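Side-chain contacts in protein DOA1 (PDB 3ODT), which probably binds ubiquitin through its WD40 beta-propeller domain and so helps to regulate the turnover of F-box proteins: residues V65-S69 with E70-L74; K127-E131 with G132-Y136. All coordinates share one frame; numbering follows the deposited sequence.

Interaction 1. Residues V65-S69 with E70-L74; sequences VCYDS and EKELL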
loop_
_atom_site.group_PDB
_atom_site.type_symbol
_atom_site.label_atom_id
_atom_site.label_comp_id
_atom_site.label_asym_id
_atom_site.label_seq_id
_atom_site.Cartn_x
_atom_site.Cartn_y
_atom_site.Cartn_z
ATOM N N VAL A 65 -1.236 6.371 -2.463
ATOM C CA VAL A 65 -1.119 7.400 -1.435
ATOM C C VAL A 65 -0.117 6.918 -0.389
ATOM O O VAL A 65 0.047 5.701 -0.167
ATOM C CB VAL A 65 -2.505 7.680 -0.752
ATOM C CG1 VAL A 65 -2.950 6.492 0.109
ATOM C CG2 VAL A 65 -2.518 8.980 0.048
ATOM N N CYS A 66 0.563 7.883 0.233
ATOM C CA CYS A 66 1.353 7.633 1.433
ATOM C C CYS A 66 1.399 8.920 2.237
ATOM O O CYS A 66 0.855 9.954 1.818
ATOM C CB CYS A 66 2.753 7.104 1.113
ATOM S SG CYS A 66 3.864 8.294 0.345
ATOM N N TYR A 67 2.054 8.854 3.388
ATOM C CA TYR A 67 2.043 9.965 4.320
ATOM C C TYR A 67 3.474 10.257 4.774
ATOM O O TYR A 67 4.163 9.375 5.291
ATOM C CB TYR A 67 1.153 9.656 5.522
ATOM C CG TYR A 67 1.153 10.750 6.578
ATOM C CD1 TYR A 67 0.767 12.049 6.257
ATOM C CD2 TYR A 67 1.518 10.483 7.898
ATOM C CE1 TYR A 67 0.763 13.035 7.188
ATOM C CE2 TYR A 67 1.509 11.479 8.842
ATOM C CZ TYR A 67 1.143 12.766 8.475
ATOM O OH TYR A 67 1.130 13.800 9.392
ATOM N N ASP A 68 3.915 11.487 4.505
ATOM C CA ASP A 68 5.191 12.004 4.968
ATOM C C ASP A 68 4.895 12.636 6.325
ATOM O O ASP A 68 4.283 13.704 6.441
ATOM C CB ASP A 68 5.767 13.023 3.980
ATOM C CG ASP A 68 7.032 13.731 4.496
ATOM O OD1 ASP A 68 7.261 13.821 5.737
ATOM O OD2 ASP A 68 7.803 14.245 3.639
ATOM N N SER A 69 5.318 11.929 7.365
ATOM C CA SER A 69 4.988 12.268 8.735
ATOM C C SER A 69 5.814 13.434 9.310
ATOM O O SER A 69 5.490 13.968 10.379
ATOM C CB SER A 69 5.174 11.025 9.607
ATOM O OG SER A 69 6.452 10.419 9.392
ATOM N N GLU A 70 6.880 13.846 8.646
ATOM C CA GLU A 70 7.590 15.033 9.155
ATOM C C GLU A 70 7.040 16.325 8.520
ATOM O O GLU A 70 6.727 17.293 9.227
ATOM C CB GLU A 70 9.121 14.897 9.013
ATOM C CG GLU A 70 9.711 13.904 10.050
ATOM C CD GLU A 70 11.226 13.886 10.134
ATOM O OE1 GLU A 70 11.896 14.650 9.392
ATOM O OE2 GLU A 70 11.754 13.085 10.962
ATOM N N LYS A 71 6.879 16.330 7.196
ATOM C CA LYS A 71 6.255 17.456 6.503
ATOM C C LYS A 71 4.725 17.498 6.696
ATOM O O LYS A 71 4.083 18.526 6.440
ATOM C CB LYS A 71 6.598 17.412 5.014
ATOM C CG LYS A 71 8.057 17.714 4.676
ATOM C CD LYS A 71 8.206 17.756 3.181
ATOM C CE LYS A 71 9.642 18.011 2.734
ATOM N NZ LYS A 71 9.872 19.474 2.673
ATOM N N GLU A 72 4.170 16.386 7.159
ATOM C CA GLU A 72 2.721 16.201 7.339
ATOM C C GLU A 72 2.008 16.460 6.029
ATOM O O GLU A 72 1.039 17.228 5.954
ATOM C CB GLU A 72 2.202 17.082 8.486
ATOM C CG GLU A 72 2.988 16.801 9.766
ATOM C CD GLU A 72 2.343 17.321 11.036
ATOM O OE1 GLU A 72 1.135 17.628 11.043
ATOM O OE2 GLU A 72 3.037 17.379 12.052
ATOM N N LEU A 73 2.477 15.754 5.002
ATOM C CA LEU A 73 1.899 15.797 3.685
ATOM C C LEU A 73 1.372 14.447 3.285
ATOM O O LEU A 73 2.048 13.428 3.446
ATOM C CB LEU A 73 2.904 16.199 2.627
ATOM C CG LEU A 73 3.431 17.623 2.739
ATOM C CD1 LEU A 73 4.555 17.813 1.730
ATOM C CD2 LEU A 73 2.325 18.631 2.532
ATOM N N LEU A 74 0.165 14.468 2.749
ATOM C CA LEU A 74 -0.357 13.325 2.031
ATOM C C LEU A 74 0.185 13.363 0.606
ATOM O O LEU A 74 -0.035 14.343 -0.118
ATOM C CB LEU A 74 -1.880 13.361 1.995
ATOM C CG LEU A 74 -2.543 13.101 3.342
ATOM C CD1 LEU A 74 -3.993 13.447 3.246
ATOM C CD2 LEU A 74 -2.361 11.666 3.814
#
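The Tyr67 ring runs beside the returning strand, its CD1 resting 3.4 Å from Leu73 O and its hydroxyl OH 3.5 Å from Glu72 CG. Leu73 O and the CA of Glu72 come at the ring obliquely; toward the rim of one ring face sits the backbone N of Ser69. CG of Tyr67 is anti to the backbone N (chi1 177°), which lays the ring alongside Glu72, pointing the same way, while the CD2 methyl of Leu74 touches CD1 of the ring. The other flat group, the Asp68 carboxylate, turns back into the loop. Its OD1 accepts two backbone N-H groups: Glu70 N at 2.9 Å, nearly in line with the C-O bond and forming an Asx turn, and Lys71 N at 2.9 Å, from above the carboxylate plane. OD2 lies against the aliphatic part of Lys71, 3.6 Å from CD, yet the ammonium stays too far away for a salt bridge. Replacing Asp68 by an alanine would probably leave the N-H groups of Glu70 and Lys71 without their shared acceptor and set the loop freer to move. Along the backbone, Asp68 N bonds to Leu73 O at 2.9 Å and Leu73 N to Asp68 O at 3.1 Å. Glu72, with a left-handed backbone (phi 56°), faces Asp68 together with Leu73, making a G1 beta bulge. The hairpin joins strands 62-68 and 73-78: Tyr67 and Leu74 pack on Val27, beside strand 21-26 of the preceding sheet, while Cys66 and Asp68 meet Phe112 on strand 107-113 of the next.

Interaction 2. Residues K127-E131 with G132-Y136; sequences KVWKE and GSLVY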
loop_
_atom_site.group_PDB
_atom_site.type_symbol
_atom_site.label_atom_id
_atom_site.label_comp_id
_atom_site.label_asym_id
_atom_site.label_seq_id
_atom_site.Cartn_x
_atom_site.Cartn_y
_atom_site.Cartn_z
ATOM N N LYS A 127 10.966 4.948 -8.523
ATOM C CA LYS A 127 11.785 6.128 -8.369
ATOM C C LYS A 127 11.910 6.416 -6.895
ATOM O O LYS A 127 10.962 6.249 -6.117
ATOM C CB LYS A 127 11.203 7.318 -9.136
ATOM C CG LYS A 127 11.470 7.213 -10.659
ATOM C CD LYS A 127 10.742 8.276 -11.481
ATOM C CE LYS A 127 11.204 8.269 -12.942
ATOM N NZ LYS A 127 11.325 6.950 -13.606
ATOM N N VAL A 128 13.091 6.874 -6.510
ATOM C CA VAL A 128 13.383 7.194 -5.123
ATOM C C VAL A 128 13.652 8.687 -5.032
ATOM O O VAL A 128 14.486 9.251 -5.785
ATOM C CB VAL A 128 14.640 6.457 -4.636
ATOM C CG1 VAL A 128 15.008 6.885 -3.184
ATOM C CG2 VAL A 128 14.441 4.970 -4.748
ATOM N N TRP A 129 12.921 9.337 -4.130
ATOM C CA TRP A 129 12.905 10.795 -4.028
ATOM C C TRP A 129 13.251 11.249 -2.615
ATOM O O TRP A 129 12.818 10.648 -1.640
ATOM C CB TRP A 129 11.520 11.347 -4.364
ATOM C CG TRP A 129 10.786 10.709 -5.490
ATOM C CD1 TRP A 129 10.123 9.521 -5.446
ATOM C CD2 TRP A 129 10.564 11.244 -6.814
ATOM N NE1 TRP A 129 9.529 9.277 -6.648
ATOM C CE2 TRP A 129 9.790 10.304 -7.516
ATOM C CE3 TRP A 129 10.976 12.393 -7.475
ATOM C CZ2 TRP A 129 9.378 10.494 -8.832
ATOM C CZ3 TRP A 129 10.583 12.582 -8.802
ATOM C CH2 TRP A 129 9.783 11.628 -9.459
ATOM N N LYS A 130 14.050 12.297 -2.518
ATOM C CA LYS A 130 14.375 12.909 -1.241
ATOM C C LYS A 130 14.344 14.403 -1.408
ATOM O O LYS A 130 14.835 14.940 -2.397
ATOM C CB LYS A 130 15.765 12.487 -0.769
ATOM C CG LYS A 130 15.968 10.980 -0.720
ATOM C CD LYS A 130 17.409 10.643 -0.307
ATOM C CE LYS A 130 17.625 9.163 -0.211
ATOM N NZ LYS A 130 19.008 8.802 0.252
ATOM N N GLU A 131 13.763 15.070 -0.423
ATOM C CA GLU A 131 13.686 16.524 -0.408
ATOM C C GLU A 131 13.127 17.080 -1.724
ATOM O O GLU A 131 13.561 18.134 -2.207
ATOM C CB GLU A 131 15.065 17.105 -0.083
ATOM C CG GLU A 131 15.472 16.854 1.376
ATOM C CD GLU A 131 16.963 17.031 1.649
ATOM O OE1 GLU A 131 17.706 17.471 0.744
ATOM O OE2 GLU A 131 17.392 16.728 2.785
ATOM N N GLY A 132 12.159 16.377 -2.307
ATOM C CA GLY A 132 11.389 16.914 -3.428
ATOM C C GLY A 132 12.044 16.658 -4.776
ATOM O O GLY A 132 11.630 17.188 -5.813
ATOM N N SER A 133 13.052 15.805 -4.762
ATOM C CA SER A 133 13.951 15.664 -5.882
ATOM C C SER A 133 14.254 14.189 -6.155
ATOM O O SER A 133 14.473 13.404 -5.224
ATOM C CB SER A 133 15.256 16.421 -5.573
ATOM O OG SER A 133 16.185 16.275 -6.623
ATOM N N LEU A 134 14.303 13.832 -7.433
ATOM C CA LEU A 134 14.599 12.457 -7.845
ATOM C C LEU A 134 16.053 12.148 -7.588
ATOM O O LEU A 134 16.927 12.821 -8.137
ATOM C CB LEU A 134 14.302 12.259 -9.331
ATOM C CG LEU A 134 14.577 10.857 -9.830
ATOM C CD1 LEU A 134 13.710 9.828 -9.113
ATOM C CD2 LEU A 134 14.274 10.830 -11.337
ATOM N N VAL A 135 16.309 11.141 -6.755
ATOM C CA VAL A 135 17.659 10.729 -6.433
ATOM C C VAL A 135 18.098 9.486 -7.215
ATOM O O VAL A 135 19.226 9.428 -7.738
ATOM C CB VAL A 135 17.797 10.459 -4.946
ATOM C CG1 VAL A 135 19.203 9.941 -4.635
ATOM C CG2 VAL A 135 17.502 11.727 -4.157
ATOM N N TYR A 136 17.234 8.465 -7.249
ATOM C CA TYR A 136 17.501 7.265 -8.044
ATOM C C TYR A 136 16.312 6.890 -8.912
ATOM O O TYR A 136 15.167 6.797 -8.439
ATOM C CB TYR A 136 17.858 6.066 -7.157
ATOM C CG TYR A 136 18.951 6.320 -6.146
ATOM C CD1 TYR A 136 20.245 6.570 -6.539
ATOM C CD2 TYR A 136 18.692 6.234 -4.799
ATOM C CE1 TYR A 136 21.241 6.781 -5.622
ATOM C CE2 TYR A 136 19.687 6.434 -3.865
ATOM C CZ TYR A 136 20.952 6.710 -4.285
ATOM O OH TYR A 136 21.943 6.926 -3.373
#
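Val128 O takes two backbone N-H groups at once, Val135 N at 2.8 Å and Tyr136 N at 3.2 Å, because both residues face Val128 in a classic beta bulge. Within the same bulge, Val128 N bonds to Tyr136 O, and the CB of Val128 meets the edge of the Tyr136 ring at CD2. Leu134 and Trp129 share the opposite face from Val128 and Tyr136, and there the CD1 methyl of Leu134 sits over the six-membered ring of Trp129, 4.0 Å from the centroid and 6° off the normal, a CH-pi contact. CG of Leu134 anti to its own N (chi1 -180°) carries CD1 on to Lys127 CB, 3.5 Å away; the ammonium of Lys127 bonds instead to Asn137 and Thr125. Val135 CG2 packs against the Lys130 chain, 3.8 Å from CG. The loop is a type I' turn, Glu131 and Gly132 both having positive phi, closed by Ser133 N to Lys130 O at 3.1 Å, with Lys130 N bonded back to Ser133 O. Trp129 NE1 bonds to Ser119 OG on strand 116-121, consistent with the Trp-Ser link of the WD40 structural tetrad, and the hairpin is the outer pair of strands in a four-stranded propeller blade.

How the interactions relate
From the N terminus, interaction 1 comes first, closing the turn between strands 62-68 and 73-78, the first two strands of one propeller blade. The chain then finishes that blade and builds the next, where interaction 2 closes the turn between strands 125-130 and 133-139, its last two. They stand in series, neither nested nor crossed. The centres of interactions 1 and 2 are about 15 Å apart, and the nearest atoms of interactions 1 and 2 about 5 Å apart, without touching; interaction 1 also lies closer to the middle of the propeller. Strand 107-113 provides the bridge, packing against 65-69 while opening the four-stranded sheet that 127-136 ends. Together they concern two neighbouring blades, an inner hairpin and an outer one.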